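Local coordinates for Lmo0325 protein (Listeria monocytogenes EGD-e, PDB 4RYK) that probably binds DNA as a transcriptional regulator of the Rgg type, pairing a helix-turn-helix domain with an all-helical, TPR-like C-terminal domain, at residues A[157-162]-A[180-185]; A[202-207]-A[228-233]; A[251-256]-A[267-272]; A[272-277]-A[288-293]. All coordinates share one frame; numbering follows the deposited sequence.

Contact 1. Residues A[157-162]-A[180-185]; sequences QTWTLE and IHFYQI
An extended run of backbone, 158-160, passes beside helix 180-185 before turning into a new helix at the N-cap Thr160; the two segments come nearest just before it, at Gln157 and Ile185, whose CA atoms are 6.6 Å apart. No direct hydrogen bond joins them; a water does so, accepting from Trp159 N and donating to Ile185 O at 2.7 Å. The side-chain contact is carried by Trp159, whose indole stands beside its own backbone N (chi1 -77°) and leans onto the helix. Ile185 meets it with one branch: CG2, set anti to the backbone N, lies over one face of the indole, 3.8 Å from the centroid of the five-membered ring of Trp159 and 22° off its normal, a CH-pi contact offset toward the pyrrole rim. The same methyl touches the backbone on its other flank, with Ile185 CG2 3.6 Å from Gln157 O, so that one branch fills the angle between indole and main chain. One helical turn earlier, the far end of the indole reaches Phe182, where Trp159 CH2 is 4.0 Å from Phe182 CB and 3.7 Å from Phe182 O. Gln157 O takes a hydrogen bond from Lys188 NZ, further along the helix. The contact ties the connection between helices 143-153 and 161-170 to helix 176-193 in the Rgg C-terminal domain. Leu153 packs on both Trp159 and Phe182, Phe167 of helix 161-170 meets the indole edge-to-face, and Lys21 of the second subunit bonds to Thr160 OG1.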
# COMPACT_ATOMS: atom_id res chain seq x y z
N GLN A 157 -23.39 -4.13 -12.15
CA GLN A 157 -23.95 -3.28 -11.10
C GLN A 157 -22.93 -2.95 -10.05
O GLN A 157 -23.08 -1.97 -9.31
CB GLN A 157 -25.10 -3.99 -10.37
CG GLN A 157 -26.25 -4.45 -11.23
CD GLN A 157 -26.92 -3.31 -11.94
OE1 GLN A 157 -27.58 -3.53 -12.96
NE2 GLN A 157 -26.75 -2.08 -11.43
N THR A 158 -21.93 -3.82 -9.93
CA THR A 158 -20.88 -3.62 -8.92
C THR A 158 -19.53 -4.00 -9.57
O THR A 158 -19.43 -4.92 -10.40
CB THR A 158 -21.13 -4.42 -7.65
OG1 THR A 158 -21.15 -5.78 -7.97
CG2 THR A 158 -22.45 -4.14 -7.08
N TRP A 159 -18.52 -3.19 -9.24
CA TRP A 159 -17.19 -3.28 -9.84
C TRP A 159 -16.19 -3.74 -8.79
O TRP A 159 -16.32 -3.40 -7.63
CB TRP A 159 -16.80 -1.93 -10.34
CG TRP A 159 -17.43 -1.49 -11.62
CD1 TRP A 159 -18.53 -2.00 -12.23
CD2 TRP A 159 -17.04 -0.36 -12.39
NE1 TRP A 159 -18.83 -1.28 -13.38
CE2 TRP A 159 -17.94 -0.25 -13.48
CE3 TRP A 159 -16.01 0.55 -12.28
CZ2 TRP A 159 -17.81 0.72 -14.46
CZ3 TRP A 159 -15.90 1.55 -13.24
CH2 TRP A 159 -16.80 1.62 -14.32
N THR A 160 -15.24 -4.57 -9.20
CA THR A 160 -14.02 -4.74 -8.45
C THR A 160 -12.97 -3.85 -9.09
O THR A 160 -13.28 -3.08 -10.01
CB THR A 160 -13.58 -6.21 -8.46
OG1 THR A 160 -13.18 -6.56 -9.77
CG2 THR A 160 -14.75 -7.11 -8.02
N LEU A 161 -11.72 -3.90 -8.62
CA LEU A 161 -10.74 -2.96 -9.15
C LEU A 161 -10.40 -3.22 -10.61
O LEU A 161 -9.97 -2.31 -11.31
CB LEU A 161 -9.48 -2.95 -8.30
CG LEU A 161 -9.76 -2.47 -6.89
CD1 LEU A 161 -8.47 -2.50 -6.08
CD2 LEU A 161 -10.35 -1.08 -6.81
N GLU A 162 -10.59 -4.44 -11.07
CA GLU A 162 -10.41 -4.74 -12.49
C GLU A 162 -11.23 -3.78 -13.38
O GLU A 162 -10.75 -3.27 -14.37
CB GLU A 162 -10.79 -6.21 -12.76
CG GLU A 162 -10.74 -6.62 -14.23
CD GLU A 162 -9.31 -6.76 -14.73
OE1 GLU A 162 -8.36 -6.76 -13.90
OE2 GLU A 162 -9.12 -6.93 -15.92
N ILE A 180 -20.97 8.89 -17.74
CA ILE A 180 -21.54 9.31 -16.45
C ILE A 180 -22.18 8.18 -15.68
O ILE A 180 -21.98 8.06 -14.46
CB ILE A 180 -22.55 10.44 -16.66
CG1 ILE A 180 -21.77 11.72 -17.04
CG2 ILE A 180 -23.42 10.65 -15.42
CD1 ILE A 180 -22.64 12.76 -17.73
N HIS A 181 -22.94 7.35 -16.38
CA HIS A 181 -23.53 6.17 -15.79
C HIS A 181 -22.45 5.22 -15.21
O HIS A 181 -22.58 4.72 -14.10
CB HIS A 181 -24.42 5.43 -16.83
CG HIS A 181 -24.89 4.08 -16.38
ND1 HIS A 181 -26.05 3.89 -15.65
CD2 HIS A 181 -24.34 2.85 -16.53
CE1 HIS A 181 -26.20 2.60 -15.39
NE2 HIS A 181 -25.19 1.95 -15.93
N PHE A 182 -21.40 4.96 -15.96
CA PHE A 182 -20.33 4.11 -15.44
C PHE A 182 -19.63 4.76 -14.22
O PHE A 182 -19.31 4.09 -13.25
CB PHE A 182 -19.28 3.78 -16.51
CG PHE A 182 -19.71 2.78 -17.54
CD1 PHE A 182 -20.64 1.79 -17.27
CD2 PHE A 182 -19.16 2.82 -18.79
CE1 PHE A 182 -21.03 0.88 -18.24
CE2 PHE A 182 -19.57 1.93 -19.77
CZ PHE A 182 -20.50 0.95 -19.50
N TYR A 183 -19.35 6.05 -14.31
CA TYR A 183 -18.83 6.81 -13.21
C TYR A 183 -19.65 6.65 -11.92
O TYR A 183 -19.08 6.40 -10.84
CB TYR A 183 -18.71 8.29 -13.62
CG TYR A 183 -18.28 9.21 -12.50
CD1 TYR A 183 -16.95 9.41 -12.24
CD2 TYR A 183 -19.19 9.90 -11.72
CE1 TYR A 183 -16.54 10.25 -11.21
CE2 TYR A 183 -18.78 10.75 -10.70
CZ TYR A 183 -17.45 10.91 -10.45
OH TYR A 183 -16.99 11.72 -9.43
N GLN A 184 -20.98 6.77 -12.02
CA GLN A 184 -21.85 6.54 -10.86
C GLN A 184 -21.70 5.11 -10.33
O GLN A 184 -21.54 4.91 -9.15
CB GLN A 184 -23.31 6.92 -11.17
CG GLN A 184 -23.48 8.43 -11.24
CD GLN A 184 -24.82 8.91 -11.84
OE1 GLN A 184 -25.71 8.12 -12.23
NE2 GLN A 184 -24.96 10.23 -11.91
N ILE A 185 -21.64 4.11 -11.17
CA ILE A 185 -21.36 2.76 -10.65
C ILE A 185 -19.99 2.64 -9.96
O ILE A 185 -19.88 2.03 -8.90
CB ILE A 185 -21.39 1.74 -11.77
CG1 ILE A 185 -22.70 1.82 -12.56
CG2 ILE A 185 -21.16 0.34 -11.23
CD1 ILE A 185 -23.86 1.07 -11.98
O HOH W 1 -19.57 -0.49 -8.11

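Contact 2. Residues A[202-207]-A[228-233]; sequences LFCHLF and EKLKEA
One face of the Phe207 ring is taken by the methylene of Lys229: CB sits almost exactly over the middle of the ring, 3.6 Å from the centroid and only 8° off the normal, a well-centred CH-pi contact. At the edge of the same ring, near its plane, comes the methyl of Ala233, with Phe207 CE2 4.2 Å from Ala233 CB. Tyr190 of helix 176-193 adds an edge-to-face ring contact. The lysine chain bends beyond CB, at chi2 and again at chi3, and so carries its ammonium end away from the phenyl group; what the ring feels is the aliphatic root of the side chain. Helices 202-207 and 228-233 run antiparallel, their N-to-C directions 157° apart and their axes 9.0 Å apart at closest approach. They belong to consecutive helices, 197-216 and 220-235, which form a helical hairpin of the TPR-like C-terminal domain. Beside the ring, Phe207 CB and Leu230 CB abut at 3.9 Å. Leu230 CG stands anti to the backbone N (chi1 169°), and its CD1 branch reaches back along the partner helix to within 3.5 Å of Cys204 O. The thiol of Cys204 then meets the next turn, SG against Ala233 CB at 3.9 Å, with Tyr245 of helix 243-259 packing on Cys204.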
# COMPACT_ATOMS: atom_id res chain seq x y z
N LEU A 202 -5.29 3.86 -6.62
CA LEU A 202 -5.91 3.70 -7.95
C LEU A 202 -7.07 4.65 -8.15
O LEU A 202 -7.16 5.30 -9.17
CB LEU A 202 -6.41 2.30 -8.07
CG LEU A 202 -7.03 1.95 -9.41
CD1 LEU A 202 -5.97 1.93 -10.51
CD2 LEU A 202 -7.72 0.58 -9.30
N PHE A 203 -7.94 4.81 -7.14
CA PHE A 203 -8.98 5.81 -7.31
C PHE A 203 -8.42 7.23 -7.43
O PHE A 203 -8.92 8.00 -8.24
CB PHE A 203 -10.04 5.68 -6.22
CG PHE A 203 -10.96 4.53 -6.46
CD1 PHE A 203 -12.01 4.65 -7.32
CD2 PHE A 203 -10.78 3.36 -5.82
CE1 PHE A 203 -12.87 3.60 -7.55
CE2 PHE A 203 -11.63 2.30 -6.05
CZ PHE A 203 -12.67 2.41 -6.90
N CYS A 204 -7.41 7.59 -6.62
CA CYS A 204 -6.81 8.91 -6.72
C CYS A 204 -6.31 9.20 -8.11
O CYS A 204 -6.60 10.25 -8.67
CB CYS A 204 -5.64 9.09 -5.76
SG CYS A 204 -6.14 9.27 -4.02
N HIS A 205 -5.57 8.26 -8.66
CA HIS A 205 -5.07 8.36 -9.99
C HIS A 205 -6.19 8.55 -11.03
O HIS A 205 -6.10 9.37 -11.93
CB HIS A 205 -4.31 7.08 -10.28
CG HIS A 205 -3.80 7.01 -11.67
ND1 HIS A 205 -2.68 7.69 -12.08
CD2 HIS A 205 -4.26 6.35 -12.76
CE1 HIS A 205 -2.46 7.45 -13.36
NE2 HIS A 205 -3.41 6.64 -13.80
N LEU A 206 -7.24 7.76 -10.92
CA LEU A 206 -8.34 7.87 -11.87
C LEU A 206 -9.01 9.24 -11.71
O LEU A 206 -9.29 9.91 -12.69
CB LEU A 206 -9.36 6.79 -11.59
CG LEU A 206 -10.68 6.95 -12.37
CD1 LEU A 206 -10.38 6.99 -13.87
CD2 LEU A 206 -11.63 5.82 -12.08
N PHE A 207 -9.28 9.66 -10.48
CA PHE A 207 -9.97 10.92 -10.26
C PHE A 207 -9.13 12.10 -10.74
O PHE A 207 -9.67 13.10 -11.24
CB PHE A 207 -10.31 11.16 -8.80
CG PHE A 207 -11.40 10.28 -8.23
CD1 PHE A 207 -12.55 10.03 -8.92
CD2 PHE A 207 -11.26 9.75 -6.97
CE1 PHE A 207 -13.55 9.26 -8.38
CE2 PHE A 207 -12.25 8.98 -6.42
CZ PHE A 207 -13.41 8.73 -7.14
N GLU A 228 -13.49 17.12 -5.86
CA GLU A 228 -13.91 16.89 -4.48
C GLU A 228 -13.68 15.41 -4.09
O GLU A 228 -13.31 15.09 -2.94
CB GLU A 228 -15.36 17.35 -4.33
CG GLU A 228 -16.09 16.99 -3.04
CD GLU A 228 -17.65 17.02 -3.17
OE1 GLU A 228 -18.21 17.77 -4.05
OE2 GLU A 228 -18.31 16.28 -2.38
N LYS A 229 -13.85 14.50 -5.04
CA LYS A 229 -13.60 13.09 -4.77
C LYS A 229 -12.13 12.80 -4.64
O LYS A 229 -11.74 11.97 -3.85
CB LYS A 229 -14.10 12.20 -5.89
CG LYS A 229 -15.60 12.20 -6.06
CD LYS A 229 -16.33 11.46 -4.96
CE LYS A 229 -17.67 12.17 -4.78
NZ LYS A 229 -18.61 11.31 -4.09
N LEU A 230 -11.33 13.44 -5.48
CA LEU A 230 -9.88 13.29 -5.39
C LEU A 230 -9.41 13.80 -4.00
O LEU A 230 -8.60 13.17 -3.36
CB LEU A 230 -9.21 14.07 -6.50
CG LEU A 230 -7.70 14.19 -6.35
CD1 LEU A 230 -7.06 12.83 -6.39
CD2 LEU A 230 -7.13 15.02 -7.47
N LYS A 231 -9.92 14.94 -3.57
CA LYS A 231 -9.62 15.49 -2.24
C LYS A 231 -10.00 14.49 -1.16
O LYS A 231 -9.17 14.13 -0.32
CB LYS A 231 -10.37 16.78 -1.96
CG LYS A 231 -9.89 17.98 -2.75
CD LYS A 231 -8.66 18.59 -2.12
CE LYS A 231 -8.24 19.93 -2.75
NZ LYS A 231 -7.16 20.55 -1.92
N GLU A 232 -11.24 14.02 -1.20
CA GLU A 232 -11.70 13.07 -0.20
C GLU A 232 -10.89 11.79 -0.19
O GLU A 232 -10.45 11.29 0.87
CB GLU A 232 -13.16 12.75 -0.45
CG GLU A 232 -13.77 11.84 0.59
CD GLU A 232 -15.18 11.41 0.20
OE1 GLU A 232 -15.36 10.50 -0.62
OE2 GLU A 232 -16.11 12.02 0.70
N ALA A 233 -10.69 11.24 -1.36
CA ALA A 233 -9.95 9.97 -1.48
C ALA A 233 -8.53 10.14 -0.93
O ALA A 233 -8.07 9.30 -0.17
CB ALA A 233 -9.90 9.53 -2.93

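Contact 3. Residues A[251-256]-A[267-272]; sequences YYQGAI and YRQAKR
Helices 251-256 and 267-272 form the two arms of an antiparallel helical hairpin in the TPR-like C-terminal domain, with axes only 7.3 Å apart and crossing at -157°. Gly254 sits where the arms press together: its CA is 3.9 Å from Gln269 CG, and a CB on this residue would clash with Ala270 N. The close approach thus rests on backbone meeting side chain directly. On one flank of the glycine the two glutamines cross obliquely, their amide planes 66° apart. Gln269 extends CG anti to its backbone N, then bends at chi2, which brings NE2 to 4.0 Å from Gln253 CB. That NE2 does not bond to Gln253; it donates to Asn250 O, on the turn just before, so the amide reaches across and grips the opposite helix. On the other flank stands Tyr251, CG anti to the backbone N (chi1 177°). This torsion swings the ring back to the partner helix although the side chain leaves the backbone pointing away from that helix. The phenol meets Ala270 with one side of its rim: CE2 lies 3.9 Å from Ala270 CB, while Ala270 O approaches the ring edge, near its plane, 3.8 Å from Tyr251 CD2.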
# COMPACT_ATOMS: atom_id res chain seq x y z
N TYR A 251 -2.86 21.17 -6.97
CA TYR A 251 -2.65 21.65 -8.32
C TYR A 251 -3.99 21.91 -9.06
O TYR A 251 -4.24 22.99 -9.58
CB TYR A 251 -1.78 20.69 -9.15
CG TYR A 251 -1.67 21.23 -10.55
CD1 TYR A 251 -2.60 20.90 -11.51
CD2 TYR A 251 -0.66 22.13 -10.88
CE1 TYR A 251 -2.54 21.45 -12.80
CE2 TYR A 251 -0.58 22.69 -12.13
CZ TYR A 251 -1.52 22.36 -13.10
OH TYR A 251 -1.41 22.93 -14.35
N TYR A 252 -4.84 20.90 -9.12
CA TYR A 252 -6.12 21.07 -9.84
C TYR A 252 -7.09 22.10 -9.22
O TYR A 252 -7.84 22.75 -9.94
CB TYR A 252 -6.79 19.70 -10.10
CG TYR A 252 -6.04 18.89 -11.13
CD1 TYR A 252 -5.91 19.34 -12.44
CD2 TYR A 252 -5.48 17.67 -10.81
CE1 TYR A 252 -5.22 18.61 -13.39
CE2 TYR A 252 -4.78 16.92 -11.76
CZ TYR A 252 -4.63 17.40 -13.03
OH TYR A 252 -3.95 16.67 -13.97
N GLN A 253 -7.06 22.28 -7.90
CA GLN A 253 -7.89 23.28 -7.23
C GLN A 253 -7.41 24.65 -7.70
O GLN A 253 -8.21 25.57 -7.98
CB GLN A 253 -7.80 23.14 -5.71
CG GLN A 253 -8.61 24.16 -4.91
CD GLN A 253 -10.10 24.14 -5.27
OE1 GLN A 253 -10.86 23.44 -4.64
NE2 GLN A 253 -10.50 24.86 -6.33
N GLY A 254 -6.09 24.75 -7.88
CA GLY A 254 -5.49 25.97 -8.41
C GLY A 254 -6.01 26.29 -9.80
O GLY A 254 -6.44 27.40 -10.06
N ALA A 255 -5.99 25.30 -10.67
CA ALA A 255 -6.43 25.48 -12.04
C ALA A 255 -7.91 25.88 -12.10
O ALA A 255 -8.28 26.78 -12.84
CB ALA A 255 -6.21 24.18 -12.82
N ILE A 256 -8.74 25.20 -11.32
CA ILE A 256 -10.15 25.52 -11.26
C ILE A 256 -10.42 26.91 -10.72
O ILE A 256 -11.29 27.63 -11.24
CB ILE A 256 -10.91 24.46 -10.48
CG1 ILE A 256 -10.85 23.13 -11.26
CG2 ILE A 256 -12.35 24.92 -10.28
CD1 ILE A 256 -11.56 21.97 -10.58
N TYR A 267 -3.33 30.59 -9.55
CA TYR A 267 -1.99 30.50 -10.07
C TYR A 267 -0.96 30.24 -8.98
O TYR A 267 -0.10 29.40 -9.16
CB TYR A 267 -1.64 31.77 -10.78
CG TYR A 267 -0.30 31.77 -11.41
CD1 TYR A 267 -0.01 30.96 -12.49
CD2 TYR A 267 0.69 32.63 -10.95
CE1 TYR A 267 1.24 30.98 -13.08
CE2 TYR A 267 1.95 32.66 -11.54
CZ TYR A 267 2.21 31.84 -12.60
OH TYR A 267 3.44 31.87 -13.16
N ARG A 268 -1.03 30.96 -7.86
CA ARG A 268 -0.06 30.76 -6.79
C ARG A 268 -0.19 29.34 -6.19
O ARG A 268 0.78 28.72 -5.83
CB ARG A 268 -0.23 31.81 -5.70
CG ARG A 268 0.02 33.26 -6.16
CD ARG A 268 1.47 33.76 -5.98
NE ARG A 268 1.75 34.34 -4.64
CZ ARG A 268 2.91 34.88 -4.26
NH1 ARG A 268 3.95 34.96 -5.10
NH2 ARG A 268 3.06 35.37 -3.03
N GLN A 269 -1.40 28.82 -6.13
CA GLN A 269 -1.59 27.51 -5.59
C GLN A 269 -0.99 26.45 -6.51
O GLN A 269 -0.38 25.51 -6.05
CB GLN A 269 -3.05 27.25 -5.41
CG GLN A 269 -3.38 25.80 -5.12
CD GLN A 269 -3.95 25.63 -3.76
OE1 GLN A 269 -3.70 26.43 -2.89
NE2 GLN A 269 -4.76 24.60 -3.60
N ALA A 270 -1.21 26.61 -7.81
CA ALA A 270 -0.68 25.68 -8.81
C ALA A 270 0.85 25.70 -8.84
O ALA A 270 1.48 24.66 -8.92
CB ALA A 270 -1.23 26.03 -10.19
N LYS A 271 1.43 26.89 -8.82
CA LYS A 271 2.88 27.05 -8.70
C LYS A 271 3.43 26.45 -7.41
O LYS A 271 4.51 25.91 -7.40
CB LYS A 271 3.25 28.53 -8.78
CG LYS A 271 3.02 29.13 -10.16
CD LYS A 271 4.20 28.87 -11.10
CE LYS A 271 5.29 29.94 -10.93
NZ LYS A 271 6.47 29.74 -11.82
N ARG A 272 2.68 26.53 -6.33
CA ARG A 272 3.12 25.96 -5.08
C ARG A 272 3.14 24.41 -5.16
O ARG A 272 4.04 23.74 -4.64
CB ARG A 272 2.23 26.46 -3.97
CG ARG A 272 2.46 25.77 -2.66
CD ARG A 272 3.49 26.51 -1.89
NE ARG A 272 4.88 26.27 -2.25
CZ ARG A 272 5.66 25.30 -1.77
NH1 ARG A 272 6.93 25.24 -2.15
NH2 ARG A 272 5.18 24.37 -0.93

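Contact 4. Residues A[272-277]-A[288-293]; sequences RAIQTW and LYSVVL
Trp277 and Tyr289 both place CG beside the backbone N, with chi1 at -81° and -86°, and this shared choice sends the two rings from facing helices into the space between them. The pair forms an offset stack. The six-membered ring of Trp277 and the ring of Tyr289 have centroids 4.4 Å apart, and their planes are tilted by 25°. The outer corner of the indole does the touching: Trp277 CH2 lies over the centre of the phenol face, while Trp277 CZ3 comes 3.5 Å from Tyr289 CG, so the benzo end overlaps the phenol and the pyrrole end projects beyond it. Next to the stack, Ile274 fills the interface with both branches. Its CG1 packs against the root of the tyrosine, 4.0 Å from Tyr289 CB, and its CD1 tip extends to Leu293 CD2 at 3.8 Å. The other branch, Ile274 CG2, touches Ser290 OG at 3.7 Å, a hydroxyl whose hydrogen bond goes to Ala286 O in its own helix. On helix 272-277, Thr276 OG1 donates to Arg272 O at 2.8 Å from above the carbonyl plane, so this oxygen accepts twice, from OG1 and from Thr276 N. The consecutive helices 263-279 and 283-300 form an antiparallel helical hairpin in the TPR-like C-terminal domain, with the axes of the two segments 10.0 Å apart at closest approach. Helix 243-259 packs on the pair, through Ile247 and Val248 on Trp277 and Tyr251 edge-to-face on Tyr289, while Arg272 bridges to Glu279 of the second subunit.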
# COMPACT_ATOMS: atom_id res chain seq x y z
N ARG A 272 2.68 26.53 -6.33
CA ARG A 272 3.12 25.96 -5.08
C ARG A 272 3.14 24.41 -5.16
O ARG A 272 4.04 23.74 -4.64
CB ARG A 272 2.23 26.46 -3.97
CG ARG A 272 2.46 25.77 -2.66
CD ARG A 272 3.49 26.51 -1.89
NE ARG A 272 4.88 26.27 -2.25
CZ ARG A 272 5.66 25.30 -1.77
NH1 ARG A 272 6.93 25.24 -2.15
NH2 ARG A 272 5.18 24.37 -0.93
N ALA A 273 2.16 23.82 -5.84
CA ALA A 273 2.16 22.38 -5.99
C ALA A 273 3.39 21.91 -6.79
O ALA A 273 4.06 20.96 -6.40
CB ALA A 273 0.89 21.91 -6.64
N ILE A 274 3.69 22.58 -7.89
CA ILE A 274 4.87 22.27 -8.68
C ILE A 274 6.16 22.37 -7.86
O ILE A 274 7.02 21.49 -7.94
CB ILE A 274 4.89 23.20 -9.89
CG1 ILE A 274 3.83 22.74 -10.87
CG2 ILE A 274 6.27 23.27 -10.57
CD1 ILE A 274 3.47 23.79 -11.90
N GLN A 275 6.30 23.44 -7.10
CA GLN A 275 7.47 23.61 -6.23
C GLN A 275 7.55 22.52 -5.18
O GLN A 275 8.63 22.11 -4.79
CB GLN A 275 7.38 24.98 -5.55
CG GLN A 275 8.53 25.41 -4.66
CD GLN A 275 9.91 25.37 -5.30
OE1 GLN A 275 10.08 25.64 -6.51
NE2 GLN A 275 10.93 25.05 -4.47
N THR A 276 6.39 22.06 -4.71
CA THR A 276 6.34 21.02 -3.72
C THR A 276 6.81 19.73 -4.31
O THR A 276 7.58 19.01 -3.68
CB THR A 276 4.94 20.86 -3.11
OG1 THR A 276 4.58 22.06 -2.41
CG2 THR A 276 4.95 19.74 -2.11
N TRP A 277 6.37 19.40 -5.52
CA TRP A 277 6.90 18.21 -6.16
C TRP A 277 8.43 18.29 -6.30
O TRP A 277 9.14 17.27 -6.14
CB TRP A 277 6.28 17.97 -7.54
CG TRP A 277 4.92 17.32 -7.50
CD1 TRP A 277 4.60 16.18 -6.85
CD2 TRP A 277 3.76 17.75 -8.16
NE1 TRP A 277 3.30 15.88 -7.05
CE2 TRP A 277 2.75 16.85 -7.84
CE3 TRP A 277 3.44 18.86 -8.95
CZ2 TRP A 277 1.46 16.98 -8.33
CZ3 TRP A 277 2.17 19.01 -9.41
CH2 TRP A 277 1.18 18.06 -9.10
N LEU A 288 6.57 17.83 -15.77
CA LEU A 288 5.38 17.54 -16.51
C LEU A 288 4.25 18.50 -16.18
O LEU A 288 3.58 19.01 -17.09
CB LEU A 288 4.97 16.11 -16.31
CG LEU A 288 3.68 15.81 -17.04
CD1 LEU A 288 3.87 15.82 -18.57
CD2 LEU A 288 3.11 14.49 -16.53
N TYR A 289 4.04 18.81 -14.90
CA TYR A 289 2.94 19.70 -14.53
C TYR A 289 3.21 21.13 -14.93
O TYR A 289 2.25 21.85 -15.13
CB TYR A 289 2.57 19.65 -13.03
CG TYR A 289 1.60 18.55 -12.79
CD1 TYR A 289 2.03 17.29 -12.54
CD2 TYR A 289 0.24 18.77 -12.89
CE1 TYR A 289 1.15 16.26 -12.36
CE2 TYR A 289 -0.65 17.74 -12.72
CZ TYR A 289 -0.18 16.49 -12.46
OH TYR A 289 -1.02 15.45 -12.29
N SER A 290 4.48 21.55 -14.98
CA SER A 290 4.84 22.85 -15.58
C SER A 290 4.38 23.01 -17.02
O SER A 290 3.98 24.08 -17.40
CB SER A 290 6.34 23.06 -15.58
OG SER A 290 6.74 23.01 -14.24
N VAL A 291 4.48 21.94 -17.80
CA VAL A 291 3.97 21.94 -19.16
C VAL A 291 2.46 22.04 -19.14
O VAL A 291 1.87 22.84 -19.85
CB VAL A 291 4.39 20.66 -19.88
CG1 VAL A 291 3.72 20.57 -21.27
CG2 VAL A 291 5.90 20.67 -19.99
N VAL A 292 1.82 21.23 -18.32
CA VAL A 292 0.39 21.33 -18.22
C VAL A 292 -0.03 22.75 -17.90
O VAL A 292 -1.00 23.29 -18.46
CB VAL A 292 -0.16 20.40 -17.14
CG1 VAL A 292 -1.66 20.54 -17.04
CG2 VAL A 292 0.23 18.95 -17.43
N LEU A 293 0.72 23.37 -17.00
CA LEU A 293 0.31 24.68 -16.50
C LEU A 293 0.45 25.72 -17.59
O LEU A 293 -0.43 26.59 -17.76
CB LEU A 293 1.15 25.09 -15.30
CG LEU A 293 0.94 26.50 -14.78
CD1 LEU A 293 -0.54 26.70 -14.49
CD2 LEU A 293 1.74 26.79 -13.53

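How the contacts relate
The four contacts follow one another along the Rgg C-terminal domain, each closing before the next opens. Contacts 1 and 2 have centres 14 Å apart and touch, Tyr183 OH lying 3.7 Å from Lys229 CG. Contact 3 begins on the helix after contact 2; their centres are about 17 Å apart, and the two do not touch. Contacts 3 and 4 are the closest pair, at 9 Å between centres: they share Arg272 and helix 263-279, and Tyr251 OH packs 3.3 Å from Leu293 CA. Contacts 1 and 4, whose centres are about 31 Å apart, reach the second subunit, as do Lys231 of contact 2 and the shared Arg272. The crystal glycan lies at Thr30-Ser34, in the helix-turn-helix region.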